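Local atomic coordinates of 6-phospho-beta-d glycosidase (PDB entry 5FOO), a protein that probably hydrolyses 6-phospho-beta-glucosides as a glycoside hydrolase family 1 enzyme and binds 6-phosphocyclophellitol in its active-site pocket. Residues 68-73 against 432-437; 64-69 against 107-112; 124-129 against 136-141; 167-172 against 194-199; 206-211 against 217-222. The protein carries 1 engineered substitution. All coordinates share one frame; numbering follows the deposited sequence.

Interaction 1. Residues 68-73 against 432-437; sequences LGHNSY and YGLVEN. With JAZ (6-phosphocyclophellitol), chain G.
An imidazole meets a leucine methyl edge-on here: CD1 of L434 lies close to the plane of the H70 ring, 3.7 Å from NE2 and 3.8 Å from CE1. A chi1 of -66° in H70 and -61° in L434 puts each CG anti to its carbonyl carbon, and the ring and methyl approach from opposite directions out of the two loops. Beside them, L68 CD1 meets V435 CG2 at 3.9 Å, an apolar contact between two side chains that run obliquely to one another. No hydrogen bond joins the segments; the join is van der Waals packing among buried side chains. At the far end of 432-437, Y432 belongs to the ligand pocket. Its phenol meets the phosphate of 6-phosphocyclophellitol, with O13 at the ring edge near the ring plane; the modelled 2.4 Å between Y432 OH and O13 is very short for a hydrogen bond, and its exact length is doubtful. K337 also hydrogen-bonds the ligand, and W416 meets the Y432 ring edge-to-face. The packed residues L434 and V435 follow closely on Y432 in the chain. G69, with positive phi, is the C-prime residue of the Schellman motif that ends helix 54-67, and from there the chain runs into barrel strand 72-76. L434 also packs on helix 448-459, and V435 opens strand 435-437, which pairs antiparallel with 444-446.

Interaction 2. Residues 64-69 against 107-112; sequences LLASLG and LANGIR. With EDO (1,2-ethanediol), chain I.
Two neighbouring helix C-termini of the beta/alpha barrel, those of helices 54-67 and 93-108, meet where A66 packs on N109 and I111. CB of A66 lies 3.7 Å from the backbone O of N109 and 4.0 Å from its CB. CD1 of I111 comes up to A66 as well, 3.9 Å from its N and 4.2 Å from its CB, and it also touches CB of L65. With its CG1 branch beside the backbone N (chi1 -68°) and chi2 extended, I111 carries that methyl out to the helix end. Both helices finish in a Schellman motif, with G69 and G110 of positive phi at the C-prime positions, and after each the polypeptide enters a strand of the parallel barrel, 72-76 or 112-116. The amide of N109 turns back on its own helix, ND2 bonding to A105 O, whereas OD1 makes a weak hydrogen bond to T63. In the last turn of the first helix, L64 O accepts from both L68 N and S67 OG, the latter at 2.6 Å and tilted 22° from the carbonyl plane. R112 points elsewhere: its NE donates to O1 of a 1,2-ethanediol, probably from the crystallisation liquor, at 2.8 Å, and its NH1 forms a salt bridge with D159.

Interaction 3. Residues 124-129 against 136-141; sequences IALYQA and KHVVDL
L126 faces two residues one helical turn apart, V138 and L141, and touches them with different parts of its side chain. Its base meets the first: CB of L126 lies 4.1 Å from CG2 of V138, and the same methyl is 4.1 Å from the backbone O of L126. Its tip meets the second, CD2 of L126 lying 4.0 Å from CD1 of L141, with the two leucines inclined to each other rather than side by side. Both leucines hold CG beside the backbone N with chi2 extended (chi1 -59° and -58°), which sends their terminal methyls out to where the helices approach. In V138 it is likewise the branch beside the backbone N, CG2, that faces L126. All three residues are buried and the join is apolar, without a hydrogen bond across it. On its own helix, L141 CG lies 3.9 Å above one face of the H137 ring, offset toward the rim; NE2 of that ring is hydrogen-bonded to E87 OE1, and Y130 meets the ring edge-to-face. The pair is a short helix, 124-130, packed against the start of the long helix 136-153 that follows it after a brief loop. W79 of helix 79-82 touches both L126 and L141, while V139 and K136 pack on helix 186-208.

Interaction 4. Residues 167-172 against 194-199; sequences MVVVEG and YNLALA
CD1 of L196 is the one methyl that reaches across, and it meets two consecutive valines of helix 166-174. It lies 3.9 Å from CG2 of V170 and 4.3 Å from CG1 of V169, so a single branch of the leucine bridges neighbouring positions on one helix. V170 and L196 lie alongside one another, pointing opposite ways. In L196 CG stands beside the backbone N (chi1 -72°) and chi2 is extended at 165°, a shape that holds CD1 far from its own backbone. The valine branch that touches in V170 is likewise the one beside the backbone N, while CG1 of V170 is anti to that N. All three residues are buried and the contact is wholly apolar. It joins the short helix 166-174, which lies in the connection after barrel strand 159-161 and starts just after the ligand-pocket residues N164 and E165, to the long helix 186-208 of the beta/alpha barrel. The side chain of V169 is about 10 Å from the bound 6-phosphocyclophellitol, outside direct contact with it. In the next shell F120 packs on V169, and L196 is also flanked by W133 and by F252 of helix 235-258. The backbone O of L196 accepts from T200 OG1 of its own helix and from H163 NE2; the second bond ties this turn to the residue before N164.

Interaction 5. Residues 206-211 against 217-222; sequences AYRRGP and GRIGTI. With EDO (1,2-ethanediol), chain H.
The Y207 ring has G217 O at its edge, near the ring plane, while CG2 of I219 approaches obliquely, 3.8 Å from CD2. CD1 of I219 lies against the root of the same side chain, 3.8 Å from Y207 CB, as the two side chains overlap lengthwise, antiparallel to each other. With CG anti to the backbone N (chi1 175°), Y207 extends its phenol to the start of the strand, where OH accepts from G217 N at 3.0 Å with a bent N-H...O angle of 139°. The R208 guanidinium comes within a loose 4.4 Å of I219 CG2 through NH2, which is held by D292 and R290 O. At the edge of the R218 guanidinium sits a 1,2-ethanediol, probably from the crystallisation liquor: NE donates to O2 at 2.9 Å and NH2 to O1 at 3.0 Å. The contact spans the helix-to-strand connection from helix 186-208 into the fifth barrel strand, 218-224; F150 of helix 136-153 meets the Y207 ring edge-to-face and packs on I219, and W160 of strand 159-161 touches both.

Overall arrangement
All five contacts lie in or around one beta/alpha barrel of eight parallel strands. Interactions 1 and 2 share L68 and G69, have centres 10 Å apart, and are joined by probable backbone hydrogen bonds of R112 with N71 and Y73, which pair strands 72-76 and 112-116. Interactions 3 and 4 touch through K136 and V139 against N195 and A199, their centres 14 Å apart. Interaction 5 shares helix 186-208 with interaction 4 and reaches the same barrel sheet as interaction 1, about 27 Å away between centres. Along the chain interactions 2 to 5 follow in series, but interaction 1 closes a loop around 3, 4 and 5, bringing L434 and V435, which follow the pocket residue Y432, against the early part of the barrel.

Interaction 1. Residues 68-73 against 432-437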
# COMPACT_ATOMS: atom_id res chain seq x y z
N LEU A 68 9.38 18.69 10.74
CA LEU A 68 8.05 18.37 11.25
C LEU A 68 7.97 17.08 12.06
O LEU A 68 6.87 16.50 12.22
CB LEU A 68 7.06 18.36 10.10
CG LEU A 68 6.90 19.68 9.32
CD1 LEU A 68 6.28 19.46 7.97
CD2 LEU A 68 6.07 20.71 10.10
N GLY A 69 9.12 16.63 12.59
CA GLY A 69 9.21 15.56 13.59
C GLY A 69 9.21 14.12 13.05
O GLY A 69 9.14 13.18 13.83
N HIS A 70 9.21 13.95 11.74
CA HIS A 70 9.15 12.58 11.16
C HIS A 70 10.48 11.87 11.44
O HIS A 70 11.52 12.46 11.23
CB HIS A 70 8.86 12.65 9.66
CG HIS A 70 7.49 13.20 9.34
ND1 HIS A 70 6.85 12.95 8.15
CD2 HIS A 70 6.63 13.95 10.08
CE1 HIS A 70 5.66 13.54 8.15
NE2 HIS A 70 5.51 14.17 9.30
N ASN A 71 10.43 10.64 11.93
CA ASN A 71 11.67 9.82 12.05
C ASN A 71 11.83 8.69 11.03
O ASN A 71 12.85 7.96 11.04
CB ASN A 71 11.78 9.26 13.46
CG ASN A 71 10.67 8.29 13.77
OD1 ASN A 71 10.15 7.59 12.87
ND2 ASN A 71 10.33 8.17 15.05
N SER A 72 10.87 8.58 10.11
CA SER A 72 10.80 7.53 9.14
C SER A 72 9.97 8.03 7.92
O SER A 72 9.24 9.01 8.05
CB SER A 72 10.21 6.29 9.76
OG SER A 72 9.00 6.57 10.41
N TYR A 73 10.21 7.45 6.74
CA TYR A 73 9.57 7.85 5.47
C TYR A 73 9.50 6.61 4.59
O TYR A 73 10.53 6.02 4.30
CB TYR A 73 10.40 8.92 4.76
CG TYR A 73 9.92 9.46 3.41
CD1 TYR A 73 8.92 10.42 3.32
CD2 TYR A 73 10.49 9.03 2.22
CE1 TYR A 73 8.53 10.98 2.06
CE2 TYR A 73 10.11 9.55 0.99
CZ TYR A 73 9.12 10.52 0.90
OH TYR A 73 8.77 11.03 -0.36
N TYR A 432 -4.76 14.40 0.72
CA TYR A 432 -4.45 13.65 1.96
C TYR A 432 -3.26 14.22 2.80
O TYR A 432 -2.97 13.73 3.85
CB TYR A 432 -4.08 12.19 1.60
CG TYR A 432 -5.24 11.28 1.24
CD1 TYR A 432 -5.77 11.22 -0.05
CD2 TYR A 432 -5.79 10.43 2.19
CE1 TYR A 432 -6.82 10.36 -0.39
CE2 TYR A 432 -6.84 9.55 1.87
CZ TYR A 432 -7.36 9.52 0.58
OH TYR A 432 -8.42 8.64 0.33
N GLY A 433 -2.57 15.25 2.32
CA GLY A 433 -1.31 15.66 2.90
C GLY A 433 -1.45 16.27 4.27
O GLY A 433 -2.47 16.94 4.60
N LEU A 434 -0.41 16.07 5.07
CA LEU A 434 -0.17 16.98 6.19
C LEU A 434 0.34 18.34 5.65
O LEU A 434 0.28 19.35 6.30
CB LEU A 434 0.94 16.39 7.08
CG LEU A 434 0.69 15.05 7.71
CD1 LEU A 434 1.99 14.53 8.32
CD2 LEU A 434 -0.45 15.11 8.74
N VAL A 435 0.93 18.30 4.47
CA VAL A 435 1.53 19.45 3.82
C VAL A 435 0.91 19.58 2.44
O VAL A 435 0.91 18.64 1.65
CB VAL A 435 3.04 19.26 3.66
CG1 VAL A 435 3.69 20.46 2.97
CG2 VAL A 435 3.69 19.01 5.05
N GLU A 436 0.43 20.78 2.16
CA GLU A 436 -0.25 21.11 0.92
C GLU A 436 0.78 21.18 -0.18
O GLU A 436 1.89 21.66 0.05
CB GLU A 436 -0.87 22.52 1.11
CG GLU A 436 -1.49 23.12 -0.12
CD GLU A 436 -1.92 24.56 0.06
OE1 GLU A 436 -1.75 25.20 1.16
OE2 GLU A 436 -2.42 25.04 -0.96
N ASN A 437 0.42 20.76 -1.37
CA ASN A 437 1.20 21.03 -2.54
C ASN A 437 0.37 21.84 -3.54
O ASN A 437 -0.77 21.49 -3.85
CB ASN A 437 1.64 19.75 -3.27
CG ASN A 437 2.70 20.01 -4.32
OD1 ASN A 437 3.45 21.02 -4.26
ND2 ASN A 437 2.81 19.12 -5.26
C2 JAZ G . -3.70 5.80 -2.29
C3 JAZ G . -2.47 4.94 -1.93
C4 JAZ G . -2.90 3.57 -1.42
C5 JAZ G . -3.80 3.65 -0.20
C6 JAZ G . -4.96 4.59 -0.46
C7 JAZ G . -4.52 5.94 -1.01
C8 JAZ G . -5.67 6.93 -1.13
O9 JAZ G . -6.59 6.39 -2.08
P10 JAZ G . -7.45 7.39 -2.97
O11 JAZ G . -8.22 6.48 -3.87
O12 JAZ G . -6.61 8.45 -3.56
O13 JAZ G . -8.32 8.10 -2.04
O14 JAZ G . -5.90 3.95 -1.34
O15 JAZ G . -3.30 7.11 -2.70
O16 JAZ G . -1.73 4.77 -3.12
O17 JAZ G . -1.76 2.78 -1.13

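Interaction 2. Residues 64-69 against 107-112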
# COMPACT_ATOMS: atom_id res chain seq x y z
N LEU A 64 12.14 19.27 5.23
CA LEU A 64 10.89 19.72 5.84
C LEU A 64 10.25 18.72 6.73
O LEU A 64 9.80 19.06 7.83
CB LEU A 64 9.90 20.10 4.76
CG LEU A 64 8.56 20.70 5.25
CD1 LEU A 64 8.67 22.10 5.87
CD2 LEU A 64 7.64 20.71 4.04
N LEU A 65 10.17 17.47 6.27
CA LEU A 65 9.57 16.42 7.10
C LEU A 65 10.38 16.17 8.41
O LEU A 65 9.80 15.94 9.46
CB LEU A 65 9.45 15.11 6.28
CG LEU A 65 8.48 15.24 5.09
CD1 LEU A 65 8.21 13.91 4.44
CD2 LEU A 65 7.12 15.84 5.49
N ALA A 66 11.71 16.26 8.33
CA ALA A 66 12.52 16.19 9.54
C ALA A 66 12.16 17.31 10.46
O ALA A 66 11.99 17.06 11.64
CB ALA A 66 14.01 16.24 9.26
N SER A 67 12.04 18.54 9.94
CA SER A 67 11.66 19.67 10.81
C SER A 67 10.24 19.50 11.39
O SER A 67 9.94 20.05 12.42
CB SER A 67 11.78 20.99 10.06
OG SER A 67 10.75 21.11 9.05
N LEU A 68 9.38 18.69 10.74
CA LEU A 68 8.05 18.37 11.25
C LEU A 68 7.97 17.08 12.06
O LEU A 68 6.87 16.50 12.22
CB LEU A 68 7.06 18.36 10.10
CG LEU A 68 6.90 19.68 9.32
CD1 LEU A 68 6.28 19.46 7.97
CD2 LEU A 68 6.07 20.71 10.10
N GLY A 69 9.12 16.63 12.59
CA GLY A 69 9.21 15.56 13.59
C GLY A 69 9.21 14.12 13.05
O GLY A 69 9.14 13.18 13.83
N LEU A 107 18.90 9.55 5.37
CA LEU A 107 19.86 9.37 6.47
C LEU A 107 20.44 10.71 6.91
O LEU A 107 20.46 10.96 8.09
CB LEU A 107 20.97 8.38 6.10
CG LEU A 107 20.50 6.98 5.69
CD1 LEU A 107 21.74 6.14 5.40
CD2 LEU A 107 19.66 6.39 6.81
N ALA A 108 20.79 11.62 5.98
CA ALA A 108 21.32 12.93 6.37
C ALA A 108 20.33 13.69 7.24
O ALA A 108 20.75 14.46 8.08
CB ALA A 108 21.73 13.76 5.16
N ASN A 109 19.03 13.43 7.10
CA ASN A 109 18.04 14.07 7.96
C ASN A 109 17.65 13.31 9.18
O ASN A 109 16.73 13.74 9.87
CB ASN A 109 16.82 14.45 7.10
CG ASN A 109 17.09 15.67 6.24
OD1 ASN A 109 17.19 16.80 6.76
ND2 ASN A 109 17.27 15.46 4.92
N GLY A 110 18.31 12.18 9.48
CA GLY A 110 17.90 11.27 10.56
C GLY A 110 16.55 10.54 10.37
O GLY A 110 15.88 10.19 11.33
N ILE A 111 16.15 10.33 9.12
CA ILE A 111 14.92 9.64 8.75
C ILE A 111 15.26 8.23 8.32
O ILE A 111 16.04 8.02 7.41
CB ILE A 111 14.16 10.45 7.67
CG1 ILE A 111 13.65 11.77 8.29
CG2 ILE A 111 12.94 9.71 7.09
CD1 ILE A 111 13.07 12.72 7.27
N ARG A 112 14.70 7.26 9.00
CA ARG A 112 14.77 5.88 8.56
C ARG A 112 14.06 5.68 7.17
O ARG A 112 12.86 5.92 7.06
CB ARG A 112 14.08 5.00 9.58
CG ARG A 112 14.11 3.49 9.24
CD ARG A 112 13.32 2.70 10.26
NE ARG A 112 14.02 2.63 11.53
CZ ARG A 112 15.11 1.88 11.76
NH1 ARG A 112 15.62 1.05 10.85
NH2 ARG A 112 15.69 1.93 12.96
C1 EDO I . 12.59 5.36 13.57
O1 EDO I . 13.85 4.84 13.19
C2 EDO I . 12.53 5.53 15.09
O2 EDO I . 12.90 4.28 15.66

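Interaction 3. Residues 124-129 against 136-141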
# COMPACT_ATOMS: atom_id res chain seq x y z
N ILE A 124 4.54 -1.31 -18.37
CA ILE A 124 3.68 -1.66 -19.54
C ILE A 124 4.38 -2.63 -20.50
O ILE A 124 3.73 -3.53 -21.01
CB ILE A 124 3.13 -0.40 -20.25
CG1 ILE A 124 1.94 -0.75 -21.19
CG2 ILE A 124 4.24 0.29 -21.00
CD1 ILE A 124 0.73 -1.36 -20.49
N ALA A 125 5.69 -2.56 -20.70
CA ALA A 125 6.26 -3.46 -21.71
C ALA A 125 6.13 -4.93 -21.29
O ALA A 125 5.96 -5.82 -22.14
CB ALA A 125 7.73 -3.13 -22.04
N LEU A 126 6.17 -5.19 -19.97
CA LEU A 126 5.99 -6.56 -19.45
C LEU A 126 4.56 -7.03 -19.48
O LEU A 126 4.33 -8.20 -19.66
CB LEU A 126 6.58 -6.72 -18.05
CG LEU A 126 8.09 -6.41 -17.97
CD1 LEU A 126 8.61 -6.61 -16.52
CD2 LEU A 126 8.89 -7.19 -19.05
N TYR A 127 3.61 -6.12 -19.30
CA TYR A 127 2.22 -6.45 -19.57
C TYR A 127 2.02 -6.83 -21.03
O TYR A 127 1.49 -7.90 -21.32
CB TYR A 127 1.24 -5.34 -19.17
CG TYR A 127 -0.16 -5.83 -19.48
CD1 TYR A 127 -0.76 -6.79 -18.68
CD2 TYR A 127 -0.85 -5.38 -20.63
CE1 TYR A 127 -2.03 -7.27 -18.98
CE2 TYR A 127 -2.13 -5.85 -20.94
CZ TYR A 127 -2.70 -6.80 -20.13
OH TYR A 127 -3.93 -7.30 -20.40
N GLN A 128 2.49 -6.00 -21.95
CA GLN A 128 2.28 -6.23 -23.42
C GLN A 128 2.98 -7.50 -23.86
O GLN A 128 2.38 -8.35 -24.48
CB GLN A 128 2.75 -5.01 -24.27
CG GLN A 128 1.85 -3.77 -24.12
CD GLN A 128 2.43 -2.46 -24.71
OE1 GLN A 128 3.63 -2.29 -24.86
NE2 GLN A 128 1.55 -1.51 -24.94
N ALA A 129 4.23 -7.68 -23.48
CA ALA A 129 4.95 -8.87 -23.86
C ALA A 129 4.48 -10.19 -23.24
O ALA A 129 4.55 -11.25 -23.90
CB ALA A 129 6.44 -8.68 -23.61
N LYS A 136 4.79 -16.10 -14.83
CA LYS A 136 5.86 -16.47 -13.89
C LYS A 136 7.25 -16.05 -14.35
O LYS A 136 8.16 -15.87 -13.52
CB LYS A 136 5.78 -17.93 -13.54
CG LYS A 136 4.45 -18.23 -12.80
CD LYS A 136 4.28 -19.73 -12.48
CE LYS A 136 2.97 -19.96 -11.73
NZ LYS A 136 2.89 -21.33 -11.21
N HIS A 137 7.41 -15.79 -15.65
CA HIS A 137 8.67 -15.20 -16.14
C HIS A 137 8.79 -13.75 -15.66
O HIS A 137 9.83 -13.35 -15.18
CB HIS A 137 8.77 -15.28 -17.66
CG HIS A 137 9.97 -14.58 -18.21
ND1 HIS A 137 11.26 -14.98 -17.91
CD2 HIS A 137 10.09 -13.52 -19.04
CE1 HIS A 137 12.11 -14.21 -18.56
NE2 HIS A 137 11.42 -13.31 -19.23
N VAL A 138 7.72 -12.99 -15.77
CA VAL A 138 7.66 -11.65 -15.20
C VAL A 138 8.01 -11.61 -13.70
O VAL A 138 8.71 -10.66 -13.24
CB VAL A 138 6.32 -10.97 -15.46
CG1 VAL A 138 6.11 -9.74 -14.54
CG2 VAL A 138 6.23 -10.60 -16.94
N VAL A 139 7.49 -12.57 -12.95
CA VAL A 139 7.83 -12.72 -11.54
C VAL A 139 9.32 -12.87 -11.37
O VAL A 139 9.91 -12.26 -10.48
CB VAL A 139 7.16 -13.93 -10.92
CG1 VAL A 139 7.83 -14.33 -9.60
CG2 VAL A 139 5.70 -13.57 -10.68
N ASP A 140 9.94 -13.66 -12.22
CA ASP A 140 11.42 -13.80 -12.18
C ASP A 140 12.12 -12.51 -12.50
O ASP A 140 13.11 -12.22 -11.90
CB ASP A 140 11.92 -14.89 -13.14
CG ASP A 140 11.66 -16.31 -12.61
OD1 ASP A 140 11.58 -16.53 -11.40
OD2 ASP A 140 11.54 -17.22 -13.42
N LEU A 141 11.62 -11.72 -13.46
CA LEU A 141 12.24 -10.45 -13.77
C LEU A 141 12.07 -9.42 -12.57
O LEU A 141 12.96 -8.61 -12.29
CB LEU A 141 11.66 -9.88 -15.06
CG LEU A 141 11.78 -10.72 -16.32
CD1 LEU A 141 11.22 -9.99 -17.52
CD2 LEU A 141 13.23 -11.12 -16.58

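Interaction 4. Residues 167-172 against 194-199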
# COMPACT_ATOMS: atom_id res chain seq x y z
N MET A 167 -3.57 -7.42 -3.26
CA MET A 167 -4.99 -7.72 -3.65
C MET A 167 -5.66 -6.55 -4.38
O MET A 167 -6.60 -6.75 -5.11
CB MET A 167 -5.85 -8.13 -2.43
CG MET A 167 -7.31 -8.59 -2.80
SD MET A 167 -7.24 -9.93 -3.98
CE MET A 167 -7.08 -11.29 -2.87
N VAL A 168 -5.22 -5.32 -4.13
CA VAL A 168 -5.66 -4.15 -4.87
C VAL A 168 -5.21 -4.22 -6.35
O VAL A 168 -5.93 -3.82 -7.23
CB VAL A 168 -5.25 -2.81 -4.21
CG1 VAL A 168 -5.63 -1.63 -5.07
CG2 VAL A 168 -5.88 -2.68 -2.81
N VAL A 169 -4.02 -4.72 -6.62
CA VAL A 169 -3.59 -4.97 -8.00
C VAL A 169 -4.47 -6.06 -8.69
O VAL A 169 -4.84 -5.90 -9.86
CB VAL A 169 -2.13 -5.43 -8.02
CG1 VAL A 169 -1.71 -5.91 -9.40
CG2 VAL A 169 -1.22 -4.29 -7.62
N VAL A 170 -4.72 -7.15 -7.98
CA VAL A 170 -5.52 -8.22 -8.47
C VAL A 170 -6.92 -7.65 -8.82
O VAL A 170 -7.41 -7.91 -9.90
CB VAL A 170 -5.73 -9.25 -7.39
CG1 VAL A 170 -6.83 -10.26 -7.76
CG2 VAL A 170 -4.45 -9.99 -7.07
N GLU A 171 -7.53 -6.90 -7.90
CA GLU A 171 -8.86 -6.37 -8.08
C GLU A 171 -8.90 -5.29 -9.13
O GLU A 171 -9.69 -5.40 -10.09
CB GLU A 171 -9.51 -5.93 -6.75
CG GLU A 171 -9.88 -7.22 -5.99
CD GLU A 171 -10.65 -7.06 -4.67
OE1 GLU A 171 -10.71 -5.87 -4.21
OE2 GLU A 171 -11.18 -8.14 -4.11
N GLY A 172 -7.99 -4.32 -9.01
CA GLY A 172 -7.87 -3.21 -9.97
C GLY A 172 -7.69 -3.63 -11.42
O GLY A 172 -8.43 -3.11 -12.32
N TYR A 194 -1.94 -15.69 -6.87
CA TYR A 194 -0.90 -16.68 -6.56
C TYR A 194 0.49 -16.15 -6.97
O TYR A 194 1.47 -16.29 -6.23
CB TYR A 194 -1.18 -18.01 -7.23
CG TYR A 194 -0.06 -19.01 -7.14
CD1 TYR A 194 0.93 -19.03 -8.05
CD2 TYR A 194 -0.03 -19.95 -6.11
CE1 TYR A 194 1.98 -19.96 -7.96
CE2 TYR A 194 0.98 -20.88 -6.00
CZ TYR A 194 2.00 -20.87 -6.91
OH TYR A 194 2.96 -21.77 -6.76
N ASN A 195 0.57 -15.51 -8.15
CA ASN A 195 1.85 -15.10 -8.69
C ASN A 195 2.45 -13.97 -7.84
O ASN A 195 3.66 -13.95 -7.60
CB ASN A 195 1.76 -14.70 -10.15
CG ASN A 195 1.58 -15.90 -11.10
OD1 ASN A 195 1.62 -17.08 -10.70
ND2 ASN A 195 1.36 -15.57 -12.35
N LEU A 196 1.61 -13.07 -7.32
CA LEU A 196 2.08 -12.01 -6.40
C LEU A 196 2.61 -12.53 -5.07
O LEU A 196 3.65 -12.05 -4.54
CB LEU A 196 0.97 -10.99 -6.20
CG LEU A 196 0.75 -10.13 -7.44
CD1 LEU A 196 -0.58 -9.42 -7.28
CD2 LEU A 196 1.84 -9.11 -7.63
N ALA A 197 1.93 -13.54 -4.54
CA ALA A 197 2.36 -14.22 -3.32
C ALA A 197 3.67 -14.99 -3.50
O ALA A 197 4.51 -14.94 -2.64
CB ALA A 197 1.29 -15.17 -2.85
N LEU A 198 3.80 -15.69 -4.61
CA LEU A 198 5.00 -16.38 -5.01
C LEU A 198 6.15 -15.38 -5.21
O LEU A 198 7.27 -15.64 -4.78
CB LEU A 198 4.82 -17.19 -6.27
CG LEU A 198 6.10 -17.87 -6.84
CD1 LEU A 198 6.63 -18.93 -5.89
CD2 LEU A 198 5.80 -18.49 -8.18
N ALA A 199 5.88 -14.26 -5.87
CA ALA A 199 6.86 -13.18 -5.98
C ALA A 199 7.33 -12.65 -4.64
O ALA A 199 8.49 -12.36 -4.48
CB ALA A 199 6.32 -12.05 -6.82

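Interaction 5. Residues 206-211 against 217-222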
# COMPACT_ATOMS: atom_id res chain seq x y z
N ALA A 206 15.58 -13.87 -2.13
CA ALA A 206 16.68 -13.17 -2.76
C ALA A 206 17.33 -12.21 -1.77
O ALA A 206 18.55 -12.08 -1.75
CB ALA A 206 16.26 -12.44 -4.04
N TYR A 207 16.51 -11.60 -0.89
CA TYR A 207 17.01 -10.64 0.05
C TYR A 207 17.96 -11.38 1.01
O TYR A 207 19.06 -10.89 1.31
CB TYR A 207 15.86 -9.96 0.84
CG TYR A 207 16.39 -9.03 1.91
CD1 TYR A 207 17.03 -7.88 1.53
CD2 TYR A 207 16.31 -9.34 3.30
CE1 TYR A 207 17.57 -7.02 2.47
CE2 TYR A 207 16.86 -8.49 4.24
CZ TYR A 207 17.52 -7.33 3.81
OH TYR A 207 18.07 -6.40 4.64
N ARG A 208 17.50 -12.55 1.48
CA ARG A 208 18.20 -13.29 2.53
C ARG A 208 19.49 -14.00 2.08
O ARG A 208 20.40 -14.15 2.87
CB ARG A 208 17.29 -14.23 3.26
CG ARG A 208 16.24 -13.44 3.99
CD ARG A 208 15.35 -14.35 4.74
NE ARG A 208 14.36 -13.66 5.53
CZ ARG A 208 13.12 -14.14 5.76
NH1 ARG A 208 12.76 -15.33 5.32
NH2 ARG A 208 12.28 -13.44 6.49
N ARG A 209 19.58 -14.28 0.80
CA ARG A 209 20.80 -14.70 0.17
C ARG A 209 21.80 -13.60 -0.12
O ARG A 209 22.90 -13.93 -0.53
CB ARG A 209 20.47 -15.36 -1.15
CG ARG A 209 19.86 -16.72 -0.94
CD ARG A 209 19.35 -17.26 -2.26
NE ARG A 209 19.06 -18.70 -2.23
CZ ARG A 209 18.59 -19.39 -3.28
NH1 ARG A 209 18.34 -18.78 -4.44
NH2 ARG A 209 18.37 -20.70 -3.18
N GLY A 210 21.46 -12.32 0.02
CA GLY A 210 22.46 -11.30 -0.29
C GLY A 210 23.63 -11.30 0.74
O GLY A 210 23.57 -11.92 1.83
N PRO A 211 24.72 -10.61 0.39
CA PRO A 211 25.86 -10.52 1.31
C PRO A 211 25.40 -10.12 2.69
O PRO A 211 24.43 -9.35 2.83
CB PRO A 211 26.73 -9.45 0.69
CG PRO A 211 26.40 -9.46 -0.78
CD PRO A 211 25.01 -10.02 -0.94
N GLY A 217 18.86 -6.52 7.57
CA GLY A 217 17.67 -5.77 7.96
C GLY A 217 16.42 -6.64 7.90
O GLY A 217 16.51 -7.83 8.02
N ARG A 218 15.23 -6.06 7.66
CA ARG A 218 14.02 -6.83 7.68
C ARG A 218 13.25 -6.64 6.40
O ARG A 218 13.42 -5.62 5.77
CB ARG A 218 13.20 -6.50 8.94
CG ARG A 218 13.83 -7.18 10.18
CD ARG A 218 12.99 -7.01 11.44
NE ARG A 218 12.92 -5.59 11.79
CZ ARG A 218 12.18 -5.09 12.79
NH1 ARG A 218 11.43 -5.92 13.53
NH2 ARG A 218 12.17 -3.75 13.02
N ILE A 219 12.48 -7.66 6.00
CA ILE A 219 11.72 -7.64 4.79
C ILE A 219 10.36 -8.18 5.03
O ILE A 219 10.19 -9.14 5.78
CB ILE A 219 12.39 -8.38 3.64
CG1 ILE A 219 11.59 -8.16 2.36
CG2 ILE A 219 12.65 -9.85 3.96
CD1 ILE A 219 12.40 -8.36 1.14
N GLY A 220 9.37 -7.47 4.49
CA GLY A 220 8.00 -7.84 4.66
C GLY A 220 7.20 -7.48 3.45
O GLY A 220 7.73 -7.40 2.33
N THR A 221 5.89 -7.34 3.67
CA THR A 221 4.98 -6.89 2.62
C THR A 221 3.94 -6.01 3.27
O THR A 221 3.88 -5.95 4.48
CB THR A 221 4.41 -8.09 1.81
OG1 THR A 221 3.78 -7.59 0.62
CG2 THR A 221 3.38 -8.90 2.67
N ILE A 222 3.18 -5.25 2.47
CA ILE A 222 2.17 -4.33 2.98
C ILE A 222 0.81 -4.84 2.54
O ILE A 222 0.50 -4.89 1.34
CB ILE A 222 2.42 -2.89 2.51
CG1 ILE A 222 3.77 -2.36 3.01
CG2 ILE A 222 1.31 -1.95 2.98
CD1 ILE A 222 4.28 -1.20 2.18
C1 EDO H . 15.46 -2.07 11.06
O1 EDO H . 14.07 -2.37 11.20
C2 EDO H . 16.29 -3.31 11.07
O2 EDO H . 15.38 -4.36 10.86